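Local coordinates for protein DNA polymerase (PDB 2PY5) that replicates viral DNA from a protein primer, coupling processive, strand-displacing synthesis to a 3'-5' proofreading exonuclease, at residues Phe230-Asn234 against Tyr494-Lys498; Thr499-Asp503 against Val541-Phe546; Lys529-Met533 against Thr571-Lys575. The protein carries 2 engineered substitutions. All coordinates share one frame; numbering follows the deposited sequence.

Contact 1: Phe230-Asn234 against Tyr494-Lys498; sequences FTWLN and YLRQK. With EDO (1,2-ethanediol), chain K.
L233 reaches from strand 231-233 to the backbone and side-chain base of strand 494-496, and its two methyls divide the work. With CG anti to the backbone N (chi1 178°), CD1 lies 3.6 Å from CB of Y494, while CD2 sits against the backbone at R496, 3.7 Å from its N. The Y494 ring leads away from this contact and stacks on Y500, its OH hydrogen-bonded to H461. Two residues back, T231 also faces the second segment. Its CG2, placed anti to the backbone N by a chi1 of -53°, packs 4.0 Å from CB of Q497 and equally near CG of K498, whereas OG1 is turned to D456, a catalytic magnesium ligand. K498 crosses T231 at about a right angle, with NZ 3.9 Å from T231 OG1 and salt-bridged to D456. Beyond the contact, N234 ND2 donates to a bound ethanediol. L233 and the T231 methyl thus supply apolar packing, while T231 OG1 and K498 NZ each hold a different carboxylate oxygen of D456, OD1 and OD2 respectively, which probably helps fix how this catalytic magnesium ligand is turned.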
ATOM      1  N   PHE F 230     -12.537  -4.154   5.341  1.00 32.24           N
ATOM      2  CA  PHE F 230     -13.751  -4.910   5.024  1.00 31.54           C
ATOM      3  C   PHE F 230     -14.180  -4.592   3.583  1.00 32.37           C
ATOM      4  O   PHE F 230     -14.583  -3.461   3.263  1.00 32.74           O
ATOM      5  CB  PHE F 230     -14.873  -4.547   5.994  1.00 32.53           C
ATOM      6  CG  PHE F 230     -16.142  -5.310   5.752  1.00 31.77           C
ATOM      7  CD1 PHE F 230     -16.226  -6.643   6.079  1.00 32.16           C
ATOM      8  CD2 PHE F 230     -17.239  -4.683   5.177  1.00 32.40           C
ATOM      9  CE1 PHE F 230     -17.391  -7.361   5.814  1.00 32.24           C
ATOM     10  CE2 PHE F 230     -18.396  -5.377   4.930  1.00 33.60           C
ATOM     11  CZ  PHE F 230     -18.469  -6.721   5.270  1.00 31.94           C
ATOM     12  N   THR F 231     -14.107  -5.603   2.727  1.00 32.99           N
ATOM     13  CA  THR F 231     -14.507  -5.456   1.331  1.00 32.81           C
ATOM     14  C   THR F 231     -15.480  -6.580   1.010  1.00 31.45           C
ATOM     15  O   THR F 231     -15.131  -7.751   1.112  1.00 33.30           O
ATOM     16  CB  THR F 231     -13.279  -5.547   0.387  1.00 33.34           C
ATOM     17  OG1 THR F 231     -12.274  -4.604   0.805  1.00 36.71           O
ATOM     18  CG2 THR F 231     -13.670  -5.284  -1.041  1.00 36.36           C
ATOM     19  N   TRP F 232     -16.688  -6.223   0.577  1.00 29.44           N
ATOM     20  CA  TRP F 232     -17.790  -7.168   0.457  1.00 28.83           C
ATOM     21  C   TRP F 232     -18.809  -6.707  -0.560  1.00 30.15           C
ATOM     22  O   TRP F 232     -19.244  -5.558  -0.535  1.00 30.15           O
ATOM     23  CB  TRP F 232     -18.477  -7.331   1.815  1.00 31.30           C
ATOM     24  CG  TRP F 232     -19.735  -8.140   1.819  1.00 31.54           C
ATOM     25  CD1 TRP F 232     -19.843  -9.494   1.715  1.00 32.23           C
ATOM     26  CD2 TRP F 232     -21.070  -7.645   1.926  1.00 30.98           C
ATOM     27  NE1 TRP F 232     -21.148  -9.873   1.771  1.00 32.37           N
ATOM     28  CE2 TRP F 232     -21.930  -8.756   1.890  1.00 30.54           C
ATOM     29  CE3 TRP F 232     -21.625  -6.369   2.041  1.00 31.71           C
ATOM     30  CZ2 TRP F 232     -23.305  -8.635   1.992  1.00 30.53           C
ATOM     31  CZ3 TRP F 232     -23.002  -6.251   2.128  1.00 31.50           C
ATOM     32  CH2 TRP F 232     -23.826  -7.374   2.095  1.00 32.34           C
ATOM     33  N   LEU F 233     -19.194  -7.631  -1.448  1.00 29.48           N
ATOM     34  CA  LEU F 233     -20.284  -7.426  -2.407  1.00 30.37           C
ATOM     35  C   LEU F 233     -21.479  -8.284  -2.019  1.00 29.53           C
ATOM     36  O   LEU F 233     -21.363  -9.514  -1.876  1.00 30.83           O
ATOM     37  CB  LEU F 233     -19.821  -7.807  -3.809  1.00 31.01           C
ATOM     38  CG  LEU F 233     -20.848  -7.699  -4.931  1.00 31.29           C
ATOM     39  CD1 LEU F 233     -21.442  -6.316  -5.054  1.00 31.17           C
ATOM     40  CD2 LEU F 233     -20.233  -8.150  -6.265  1.00 32.30           C
ATOM     41  N   ASN F 234     -22.617  -7.624  -1.856  1.00 30.72           N
ATOM     42  CA  ASN F 234     -23.881  -8.267  -1.566  1.00 30.07           C
ATOM     43  C   ASN F 234     -24.256  -9.173  -2.718  1.00 31.52           C
ATOM     44  O   ASN F 234     -24.427  -8.695  -3.830  1.00 32.00           O
ATOM     45  CB  ASN F 234     -24.940  -7.185  -1.349  1.00 31.33           C
ATOM     46  CG  ASN F 234     -26.246  -7.716  -0.827  1.00 34.45           C
ATOM     47  OD1 ASN F 234     -26.531  -8.923  -0.898  1.00 36.57           O
ATOM     48  ND2 ASN F 234     -27.086  -6.804  -0.336  1.00 32.55           N
ATOM     49  N   TYR F 494     -21.736  -4.448 -10.679  1.00 28.81           N
ATOM     50  CA  TYR F 494     -20.743  -4.991  -9.759  1.00 29.49           C
ATOM     51  C   TYR F 494     -20.614  -6.485 -10.032  1.00 30.72           C
ATOM     52  O   TYR F 494     -21.589  -7.233  -9.964  1.00 31.50           O
ATOM     53  CB  TYR F 494     -21.175  -4.787  -8.299  1.00 31.28           C
ATOM     54  CG  TYR F 494     -21.275  -3.342  -7.866  1.00 29.07           C
ATOM     55  CD1 TYR F 494     -22.365  -2.551  -8.252  1.00 28.17           C
ATOM     56  CD2 TYR F 494     -20.291  -2.767  -7.079  1.00 28.98           C
ATOM     57  CE1 TYR F 494     -22.460  -1.206  -7.841  1.00 28.43           C
ATOM     58  CE2 TYR F 494     -20.382  -1.441  -6.659  1.00 29.21           C
ATOM     59  CZ  TYR F 494     -21.460  -0.669  -7.061  1.00 29.46           C
ATOM     60  OH  TYR F 494     -21.558   0.640  -6.668  1.00 30.44           O
ATOM     61  N   LEU F 495     -19.412  -6.918 -10.383  1.00 32.07           N
ATOM     62  CA  LEU F 495     -19.189  -8.323 -10.731  1.00 31.09           C
ATOM     63  C   LEU F 495     -18.614  -9.104  -9.563  1.00 34.39           C
ATOM     64  O   LEU F 495     -19.025 -10.238  -9.307  1.00 35.73           O
ATOM     65  CB  LEU F 495     -18.240  -8.413 -11.918  1.00 31.33           C
ATOM     66  CG  LEU F 495     -18.659  -7.708 -13.198  1.00 29.74           C
ATOM     67  CD1 LEU F 495     -17.578  -7.862 -14.255  1.00 31.03           C
ATOM     68  CD2 LEU F 495     -20.019  -8.194 -13.723  1.00 30.99           C
ATOM     69  N   ARG F 496     -17.633  -8.504  -8.895  1.00 35.40           N
ATOM     70  CA  ARG F 496     -16.907  -9.108  -7.769  1.00 36.67           C
ATOM     71  C   ARG F 496     -16.443  -8.008  -6.836  1.00 38.34           C
ATOM     72  O   ARG F 496     -16.533  -6.817  -7.172  1.00 35.76           O
ATOM     73  CB  ARG F 496     -15.662  -9.848  -8.280  1.00 37.95           C
ATOM     74  CG  ARG F 496     -15.906 -10.911  -9.328  1.00 42.20           C
ATOM     75  CD  ARG F 496     -16.469 -12.156  -8.684  1.00 42.66           C
ATOM     76  NE  ARG F 496     -16.559 -13.272  -9.617  1.00 43.72           N
ATOM     77  CZ  ARG F 496     -17.633 -13.586 -10.333  1.00 41.97           C
ATOM     78  NH1 ARG F 496     -18.743 -12.867 -10.250  1.00 42.59           N
ATOM     79  NH2 ARG F 496     -17.603 -14.636 -11.146  1.00 43.04           N
ATOM     80  N   GLN F 497     -15.902  -8.400  -5.683  1.00 39.87           N
ATOM     81  CA  GLN F 497     -15.167  -7.468  -4.830  1.00 38.95           C
ATOM     82  C   GLN F 497     -14.154  -6.722  -5.692  1.00 37.18           C
ATOM     83  O   GLN F 497     -13.481  -7.327  -6.543  1.00 35.82           O
ATOM     84  CB  GLN F 497     -14.434  -8.199  -3.689  1.00 43.00           C
ATOM     85  CG  GLN F 497     -15.352  -8.766  -2.626  1.00 45.45           C
ATOM     86  CD  GLN F 497     -14.727  -9.891  -1.797  1.00 46.68           C
ATOM     87  OE1 GLN F 497     -14.938  -9.972  -0.579  1.00 48.13           O
ATOM     88  NE2 GLN F 497     -13.983 -10.782  -2.457  1.00 51.89           N
ATOM     89  N   LYS F 498     -14.076  -5.407  -5.497  1.00 34.27           N
ATOM     90  CA  LYS F 498     -13.129  -4.545  -6.203  1.00 35.68           C
ATOM     91  C   LYS F 498     -13.267  -4.555  -7.720  1.00 32.75           C
ATOM     92  O   LYS F 498     -12.332  -4.174  -8.407  1.00 35.99           O
ATOM     93  CB  LYS F 498     -11.683  -4.881  -5.795  1.00 37.24           C
ATOM     94  CG  LYS F 498     -11.436  -4.653  -4.309  1.00 40.87           C
ATOM     95  CD  LYS F 498      -9.993  -4.827  -3.940  1.00 46.43           C
ATOM     96  CE  LYS F 498      -9.785  -4.600  -2.454  1.00 48.37           C
ATOM     97  NZ  LYS F 498     -10.065  -3.196  -2.027  1.00 51.89           N
TER
HETATM   98  C1  EDO K8009     -30.244  -7.345   1.481  1.00 48.22           C
HETATM   99  O1  EDO K8009     -29.839  -7.885   0.226  1.00 45.49           O
HETATM  100  C2  EDO K8009     -31.537  -6.540   1.355  1.00 49.35           C
HETATM  101  O2  EDO K8009     -32.691  -7.394   1.369  1.00 51.70           O

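Contact 2: Thr499-Asp503 against Val541-Phe546; sequences TYIQD and VTFENF
I501 pushes its side chain between two phenylalanine rings of the loop 541-546 and offers each a different methyl. In one of the two modelled conformers of F543, to which all its contacts here refer, CD1 stands over the ring face, 3.5 Å from the centroid and 8° off the normal. CG2 stands over the face of F546, 3.6 Å from that centroid and 5° off; both are CH-pi contacts of nearly perpendicular approach. The split depends on a chi1 of 57°, which sets CG1 between the backbone N and the carbonyl carbon, with CG2 anti to the carbonyl carbon. CD1 also lies 3.5 Å from F546 CD2, so the extended branch touches both rings. V541 adds CG1 at 4.1 Å from I501 CG2. At its edge the F546 ring meets the strand backbone, its CZ 3.7 Å from the N of Y500, and T499 CG2 packs obliquely on the same CZ. D503 crosses F543 obliquely; OD2 is salt-bridged to R491, which also makes a cation-pi contact with F543. Within the loop, T542 OG1 accepts from N545 N (3.1 Å), an ST motif, and T542 N donates to N545 OD1. The arrangement is that of a loop whose V541, F543 and F546 face one side of strand 499-509, in the antiparallel sheet of the polymerisation region, whose Y500 on the other side is probably involved in binding template-primer DNA.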
ATOM      1  N   THR F 499     -14.432  -4.956  -8.234  1.00 33.28           N
ATOM      2  CA  THR F 499     -14.639  -5.107  -9.670  1.00 32.53           C
ATOM      3  C   THR F 499     -16.036  -4.599 -10.051  1.00 34.43           C
ATOM      4  O   THR F 499     -17.014  -5.337  -9.971  1.00 34.27           O
ATOM      5  CB  THR F 499     -14.481  -6.572 -10.116  1.00 33.51           C
ATOM      6  OG1 THR F 499     -13.235  -7.088  -9.613  1.00 32.75           O
ATOM      7  CG2 THR F 499     -14.499  -6.702 -11.627  1.00 33.16           C
ATOM      8  N   TYR F 500     -16.114  -3.327 -10.429  1.00 32.94           N
ATOM      9  CA  TYR F 500     -17.386  -2.705 -10.756  1.00 31.92           C
ATOM     10  C   TYR F 500     -17.194  -1.512 -11.693  1.00 30.98           C
ATOM     11  O   TYR F 500     -16.091  -1.006 -11.859  1.00 29.89           O
ATOM     12  CB  TYR F 500     -18.121  -2.262  -9.478  1.00 32.23           C
ATOM     13  CG  TYR F 500     -17.455  -1.145  -8.719  1.00 32.36           C
ATOM     14  CD1 TYR F 500     -17.779   0.157  -9.002  1.00 33.24           C
ATOM     15  CD2 TYR F 500     -16.512  -1.391  -7.727  1.00 37.14           C
ATOM     16  CE1 TYR F 500     -17.203   1.204  -8.326  1.00 34.46           C
ATOM     17  CE2 TYR F 500     -15.922  -0.325  -7.050  1.00 35.70           C
ATOM     18  CZ  TYR F 500     -16.288   0.960  -7.369  1.00 34.99           C
ATOM     19  OH  TYR F 500     -15.750   2.076  -6.737  1.00 39.55           O
ATOM     20  N   ILE F 501     -18.294  -1.102 -12.315  1.00 27.69           N
ATOM     21  CA  ILE F 501     -18.342   0.110 -13.118  1.00 29.87           C
ATOM     22  C   ILE F 501     -19.526   0.949 -12.666  1.00 29.27           C
ATOM     23  O   ILE F 501     -20.521   0.420 -12.149  1.00 28.11           O
ATOM     24  CB  ILE F 501     -18.434  -0.165 -14.646  1.00 29.12           C
ATOM     25  CG1 ILE F 501     -19.654  -1.027 -15.016  1.00 27.65           C
ATOM     26  CG2 ILE F 501     -17.160  -0.842 -15.139  1.00 30.85           C
ATOM     27  CD1 ILE F 501     -19.772  -1.362 -16.493  1.00 27.27           C
ATOM     28  N   GLN F 502     -19.400   2.261 -12.849  1.00 28.10           N
ATOM     29  CA  GLN F 502     -20.504   3.193 -12.604  1.00 27.93           C
ATOM     30  C   GLN F 502     -20.543   4.275 -13.656  1.00 29.10           C
ATOM     31  O   GLN F 502     -19.499   4.703 -14.153  1.00 29.12           O
ATOM     32  CB  GLN F 502     -20.333   3.880 -11.249  1.00 29.19           C
ATOM     33  CG  GLN F 502     -20.304   2.931 -10.051  1.00 31.01           C
ATOM     34  CD  GLN F 502     -19.898   3.617  -8.774  1.00 32.09           C
ATOM     35  OE1 GLN F 502     -19.187   4.625  -8.793  1.00 36.20           O
ATOM     36  NE2 GLN F 502     -20.311   3.044  -7.642  1.00 31.23           N
ATOM     37  N   ASP F 503     -21.762   4.713 -13.997  1.00 28.26           N
ATOM     38  CA  ASP F 503     -22.013   5.932 -14.788  1.00 29.23           C
ATOM     39  C   ASP F 503     -22.386   7.003 -13.755  1.00 28.82           C
ATOM     40  O   ASP F 503     -23.502   7.011 -13.228  1.00 29.73           O
ATOM     41  CB  ASP F 503     -23.182   5.757 -15.761  1.00 29.80           C
ATOM     42  CG  ASP F 503     -22.768   5.217 -17.134  1.00 31.86           C
ATOM     43  OD1 ASP F 503     -21.566   5.105 -17.425  1.00 33.56           O
ATOM     44  OD2 ASP F 503     -23.686   4.953 -17.938  1.00 31.75           O
ATOM     45  N   VAL F 541     -12.894  -1.245 -21.553  1.00 27.45           N
ATOM     46  CA  VAL F 541     -14.129  -1.598 -20.870  1.00 26.68           C
ATOM     47  C   VAL F 541     -15.302  -0.672 -21.250  1.00 24.70           C
ATOM     48  O   VAL F 541     -15.141   0.549 -21.374  1.00 26.27           O
ATOM     49  CB  VAL F 541     -13.933  -1.575 -19.330  1.00 25.48           C
ATOM     50  CG1 VAL F 541     -15.243  -1.810 -18.609  1.00 25.60           C
ATOM     51  CG2 VAL F 541     -12.867  -2.605 -18.896  1.00 27.17           C
ATOM     52  N   THR F 542     -16.475  -1.271 -21.434  1.00 26.92           N
ATOM     53  CA  THR F 542     -17.732  -0.554 -21.618  1.00 25.86           C
ATOM     54  C   THR F 542     -18.807  -1.257 -20.804  1.00 26.63           C
ATOM     55  O   THR F 542     -18.625  -2.394 -20.378  1.00 26.40           O
ATOM     56  CB  THR F 542     -18.179  -0.574 -23.100  1.00 27.38           C
ATOM     57  OG1 THR F 542     -18.514  -1.920 -23.476  1.00 27.01           O
ATOM     58  CG2 THR F 542     -17.087  -0.071 -23.994  1.00 23.94           C
ATOM     59  N   PHE F 543     -19.944  -0.609 -20.595  1.00 26.55           N
ATOM     60  CA  PHE F 543     -21.062  -1.273 -19.924  0.50 27.18           C
ATOM     61  C   PHE F 543     -21.483  -2.537 -20.663  1.00 29.60           C
ATOM     62  O   PHE F 543     -21.889  -3.513 -20.036  1.00 33.92           O
ATOM     63  CB  PHE F 543     -22.262  -0.337 -19.739  0.50 26.24           C
ATOM     64  CG  PHE F 543     -22.338   0.277 -18.373  0.50 25.14           C
ATOM     65  CD1 PHE F 543     -21.630   1.427 -18.076  0.50 24.97           C
ATOM     66  CD2 PHE F 543     -23.106  -0.311 -17.373  0.50 24.89           C
ATOM     67  CE1 PHE F 543     -21.688   1.991 -16.801  0.50 24.92           C
ATOM     68  CE2 PHE F 543     -23.178   0.252 -16.100  0.50 23.36           C
ATOM     69  CZ  PHE F 543     -22.468   1.404 -15.815  0.50 25.11           C
ATOM     70  N   GLU F 544     -21.367  -2.520 -21.983  1.00 27.57           N
ATOM     71  CA  GLU F 544     -21.763  -3.672 -22.798  1.00 29.18           C
ATOM     72  C   GLU F 544     -20.848  -4.888 -22.604  1.00 30.27           C
ATOM     73  O   GLU F 544     -21.343  -6.019 -22.512  1.00 31.66           O
ATOM     74  CB  GLU F 544     -21.823  -3.289 -24.282  1.00 30.70           C
ATOM     75  N   ASN F 545     -19.527  -4.671 -22.541  1.00 27.76           N
ATOM     76  CA  ASN F 545     -18.584  -5.791 -22.463  1.00 25.98           C
ATOM     77  C   ASN F 545     -18.071  -6.152 -21.067  1.00 26.81           C
ATOM     78  O   ASN F 545     -17.315  -7.093 -20.927  1.00 26.79           O
ATOM     79  CB  ASN F 545     -17.394  -5.594 -23.428  1.00 27.34           C
ATOM     80  CG  ASN F 545     -16.419  -4.524 -22.974  1.00 27.65           C
ATOM     81  OD1 ASN F 545     -16.402  -4.127 -21.817  1.00 27.14           O
ATOM     82  ND2 ASN F 545     -15.574  -4.083 -23.884  1.00 26.08           N
ATOM     83  N   PHE F 546     -18.492  -5.401 -20.050  1.00 27.24           N
ATOM     84  CA  PHE F 546     -18.020  -5.626 -18.686  1.00 28.01           C
ATOM     85  C   PHE F 546     -18.817  -6.751 -18.085  1.00 28.18           C
ATOM     86  O   PHE F 546     -19.944  -6.551 -17.633  1.00 30.17           O
ATOM     87  CB  PHE F 546     -18.202  -4.368 -17.856  1.00 27.58           C
ATOM     88  CG  PHE F 546     -17.607  -4.440 -16.472  1.00 26.10           C
ATOM     89  CD1 PHE F 546     -16.246  -4.522 -16.280  1.00 26.52           C
ATOM     90  CD2 PHE F 546     -18.429  -4.355 -15.361  1.00 26.48           C
ATOM     91  CE1 PHE F 546     -15.721  -4.535 -14.987  1.00 25.39           C
ATOM     92  CE2 PHE F 546     -17.905  -4.377 -14.094  1.00 25.55           C
ATOM     93  CZ  PHE F 546     -16.563  -4.465 -13.913  1.00 25.32           C
TER

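Contact 3: Lys529-Met533 against Thr571-Lys575; sequences KCAGM and TFTIK. With nucleotides of chain B.
A type II beta turn, C530 to M533, packs here against the ring of F572, joining the end of strand 523-530 in the polymerisation region's antiparallel sheet to the C-terminal strand 564-573, which belongs to a two-stranded antiparallel hairpin. The turn is closed by the hydrogen bond from M533 N to C530 O, 3.0 Å. No hydrogen bond links the two segments; the contact is made by apolar groups, sulfur and one aromatic ring. F572 points its side chain at the turn, which meets the ring at its edge and over one face. At the edge, in the ring plane, lies SG of C530 in one of its two modelled conformers, 4.9 Å from the centroid and 86° off the normal, a sulfur-aromatic contact, and the carbonyl O of A531 meets the same rim. Over one face comes CA of M533, a CH-pi contact offset toward the rim. The side chain of M533 then runs at about a right angle to F572, and its bend at chi3 (-82°) brings CE to 3.6 Å from F572 CE2 and 4.0 Å from I574 CD1. I574 in turn rests on F546 and F550, while the terminal carboxylate of K575 pairs with R496. G532 has a positive phi (85°), at which a side chain would collide with the carbonyl O of A531 and come too close to the guanine N2 of DG1. The turn also meets the bound single strand: the methyl of A531 sits on the base of nucleotide DG1 of chain B, its CB 3.5 Å from C5.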
ATOM      1  N   LYS F 529     -13.517   0.222 -11.993  1.00 33.54           N
ATOM      2  CA  LYS F 529     -12.699  -0.294 -10.880  1.00 38.81           C
ATOM      3  C   LYS F 529     -12.604  -1.808 -10.993  1.00 40.92           C
ATOM      4  O   LYS F 529     -13.619  -2.517 -11.037  1.00 39.93           O
ATOM      5  CB  LYS F 529     -13.321   0.078  -9.536  1.00 44.73           C
ATOM      6  CG  LYS F 529     -13.433   1.552  -9.317  1.00 44.60           C
ATOM      7  CD  LYS F 529     -12.070   2.202  -9.136  1.00 49.61           C
ATOM      8  CE  LYS F 529     -12.198   3.699  -9.138  1.00 49.97           C
ATOM      9  NZ  LYS F 529     -13.044   4.162  -8.013  1.00 55.98           N
ATOM     10  N   CYS F 530     -11.388  -2.317 -11.093  1.00 36.46           N
ATOM     11  CA  CYS F 530     -11.165  -3.762 -11.169  0.50 38.22           C
ATOM     12  C   CYS F 530      -9.749  -3.987 -10.706  1.00 39.90           C
ATOM     13  O   CYS F 530      -8.808  -3.503 -11.336  1.00 40.70           O
ATOM     14  CB  CYS F 530     -11.367  -4.325 -12.586  0.50 36.68           C
ATOM     15  SG  CYS F 530     -11.175  -6.181 -12.748  0.50 34.90           S
ATOM     16  N   ALA F 531      -9.619  -4.685  -9.580  1.00 36.20           N
ATOM     17  CA  ALA F 531      -8.317  -4.963  -8.975  1.00 36.19           C
ATOM     18  C   ALA F 531      -7.438  -5.697  -9.967  1.00 35.13           C
ATOM     19  O   ALA F 531      -7.865  -6.675 -10.582  1.00 37.79           O
ATOM     20  CB  ALA F 531      -8.492  -5.786  -7.706  1.00 37.47           C
ATOM     21  N   GLY F 532      -6.220  -5.197 -10.144  1.00 32.97           N
ATOM     22  CA  GLY F 532      -5.257  -5.823 -11.034  1.00 34.44           C
ATOM     23  C   GLY F 532      -5.394  -5.399 -12.479  1.00 35.22           C
ATOM     24  O   GLY F 532      -4.509  -5.677 -13.286  1.00 35.81           O
ATOM     25  N   MET F 533      -6.496  -4.732 -12.823  1.00 33.42           N
ATOM     26  CA  MET F 533      -6.697  -4.265 -14.187  1.00 34.68           C
ATOM     27  C   MET F 533      -5.832  -3.032 -14.395  1.00 35.51           C
ATOM     28  O   MET F 533      -5.872  -2.099 -13.593  1.00 35.97           O
ATOM     29  CB  MET F 533      -8.179  -3.944 -14.432  1.00 34.05           C
ATOM     30  CG  MET F 533      -8.527  -3.704 -15.867  1.00 35.26           C
ATOM     31  SD  MET F 533     -10.274  -3.356 -16.123  1.00 31.84           S
ATOM     32  CE  MET F 533     -10.980  -5.005 -16.160  1.00 34.24           C
ATOM     33  N   THR F 571      -2.328 -12.733 -19.997  1.00 35.01           N
ATOM     34  CA  THR F 571      -3.786 -12.694 -20.054  1.00 35.18           C
ATOM     35  C   THR F 571      -4.384 -12.232 -18.720  1.00 35.28           C
ATOM     36  O   THR F 571      -4.139 -12.844 -17.672  1.00 36.51           O
ATOM     37  CB  THR F 571      -4.352 -14.060 -20.390  1.00 34.74           C
ATOM     38  OG1 THR F 571      -3.800 -14.503 -21.633  1.00 37.73           O
ATOM     39  CG2 THR F 571      -5.878 -14.000 -20.508  1.00 37.04           C
ATOM     40  N   PHE F 572      -5.148 -11.145 -18.774  1.00 33.74           N
ATOM     41  CA  PHE F 572      -5.971 -10.705 -17.650  1.00 33.12           C
ATOM     42  C   PHE F 572      -7.423 -11.051 -17.939  1.00 32.42           C
ATOM     43  O   PHE F 572      -7.964 -10.616 -18.944  1.00 30.95           O
ATOM     44  CB  PHE F 572      -5.870  -9.197 -17.451  1.00 35.66           C
ATOM     45  CG  PHE F 572      -6.727  -8.694 -16.334  1.00 36.33           C
ATOM     46  CD1 PHE F 572      -6.261  -8.734 -15.025  1.00 39.67           C
ATOM     47  CD2 PHE F 572      -8.015  -8.222 -16.574  1.00 36.68           C
ATOM     48  CE1 PHE F 572      -7.049  -8.295 -13.977  1.00 38.99           C
ATOM     49  CE2 PHE F 572      -8.813  -7.784 -15.515  1.00 38.35           C
ATOM     50  CZ  PHE F 572      -8.314  -7.819 -14.220  1.00 38.36           C
ATOM     51  N   THR F 573      -8.060 -11.789 -17.033  1.00 30.63           N
ATOM     52  CA  THR F 573      -9.447 -12.194 -17.198  1.00 28.69           C
ATOM     53  C   THR F 573     -10.224 -11.890 -15.926  1.00 27.74           C
ATOM     54  O   THR F 573      -9.725 -12.156 -14.825  1.00 30.10           O
ATOM     55  CB  THR F 573      -9.532 -13.710 -17.495  1.00 28.99           C
ATOM     56  OG1 THR F 573      -8.632 -14.020 -18.560  1.00 30.22           O
ATOM     57  CG2 THR F 573     -10.942 -14.133 -17.869  1.00 28.26           C
ATOM     58  N   ILE F 574     -11.425 -11.343 -16.081  1.00 29.10           N
ATOM     59  CA  ILE F 574     -12.338 -11.171 -14.961  1.00 28.16           C
ATOM     60  C   ILE F 574     -12.949 -12.534 -14.648  1.00 30.60           C
ATOM     61  O   ILE F 574     -13.750 -13.057 -15.424  1.00 32.21           O
ATOM     62  CB  ILE F 574     -13.439 -10.166 -15.259  1.00 28.32           C
ATOM     63  CG1 ILE F 574     -12.837  -8.803 -15.616  1.00 28.50           C
ATOM     64  CG2 ILE F 574     -14.393 -10.037 -14.049  1.00 31.46           C
ATOM     65  CD1 ILE F 574     -13.857  -7.747 -15.909  1.00 27.81           C
ATOM     66  N   LYS F 575     -12.556 -13.101 -13.512  1.00 36.09           N
ATOM     67  CA  LYS F 575     -12.971 -14.447 -13.125  1.00 40.00           C
ATOM     68  C   LYS F 575     -13.947 -14.370 -11.972  1.00 42.33           C
ATOM     69  O   LYS F 575     -14.808 -15.239 -11.832  1.00 42.17           O
ATOM     70  CB  LYS F 575     -11.766 -15.284 -12.707  1.00 41.42           C
ATOM     71  CG  LYS F 575     -10.722 -15.440 -13.790  1.00 42.79           C
ATOM     72  CD  LYS F 575      -9.603 -16.357 -13.349  1.00 44.08           C
ATOM     73  CE  LYS F 575      -8.519 -16.436 -14.405  1.00 45.44           C
ATOM     74  NZ  LYS F 575      -7.464 -17.420 -14.058  1.00 47.23           N
ATOM     75  OXT LYS F 575     -13.874 -13.447 -11.161  1.00 43.48           O
TER
ATOM     76  O5'  DG B   1     -11.553 -10.777  -8.869  1.00 77.06           O
ATOM     77  C5'  DG B   1     -10.556 -11.128  -9.841  1.00 76.17           C
ATOM     78  C4'  DG B   1      -9.214 -11.402  -9.190  1.00 74.69           C
ATOM     79  O4'  DG B   1      -8.800 -10.247  -8.427  1.00 73.74           O
ATOM     80  C3'  DG B   1      -9.208 -12.565  -8.192  1.00 74.16           C
ATOM     81  O3'  DG B   1      -8.620 -13.778  -8.739  1.00 74.62           O
ATOM     82  C2'  DG B   1      -8.486 -12.010  -6.957  1.00 73.12           C
ATOM     83  C1'  DG B   1      -7.887 -10.695  -7.455  1.00 71.23           C
ATOM     84  N9   DG B   1      -7.707  -9.620  -6.477  1.00 70.58           N
ATOM     85  C8   DG B   1      -8.462  -9.337  -5.360  1.00 70.10           C
ATOM     86  N7   DG B   1      -8.043  -8.296  -4.697  1.00 70.04           N
ATOM     87  C5   DG B   1      -6.941  -7.856  -5.419  1.00 70.05           C
ATOM     88  C6   DG B   1      -6.069  -6.764  -5.188  1.00 69.83           C
ATOM     89  O6   DG B   1      -6.101  -5.937  -4.264  1.00 70.07           O
ATOM     90  N1   DG B   1      -5.079  -6.673  -6.167  1.00 69.63           N
ATOM     91  C2   DG B   1      -4.939  -7.526  -7.237  1.00 69.84           C
ATOM     92  N2   DG B   1      -3.921  -7.276  -8.077  1.00 69.85           N
ATOM     93  N3   DG B   1      -5.751  -8.554  -7.465  1.00 69.71           N
ATOM     94  C4   DG B   1      -6.724  -8.658  -6.520  1.00 69.98           C
TER

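Contacts 1, 2 and 3 lie on the same side of the chain's centre, with centres 12 to 14 Å apart, and all reach one antiparallel sheet of the polymerisation region. Strands 491-496, 499-509 and 523-530 are successive neighbours in it, so contact 1 passes to contact 2 and contact 2 to contact 3 through strand pairing. Contact 1 closes before the others open, whereas the segments of contacts 2 and 3 alternate along the chain. I574 of contact 3 packs on L495 and F546 of contacts 1 and 2, tying the C-terminal tail to the sheet. Together they connect the surroundings of the catalytic D456 to residues that meet the DNA.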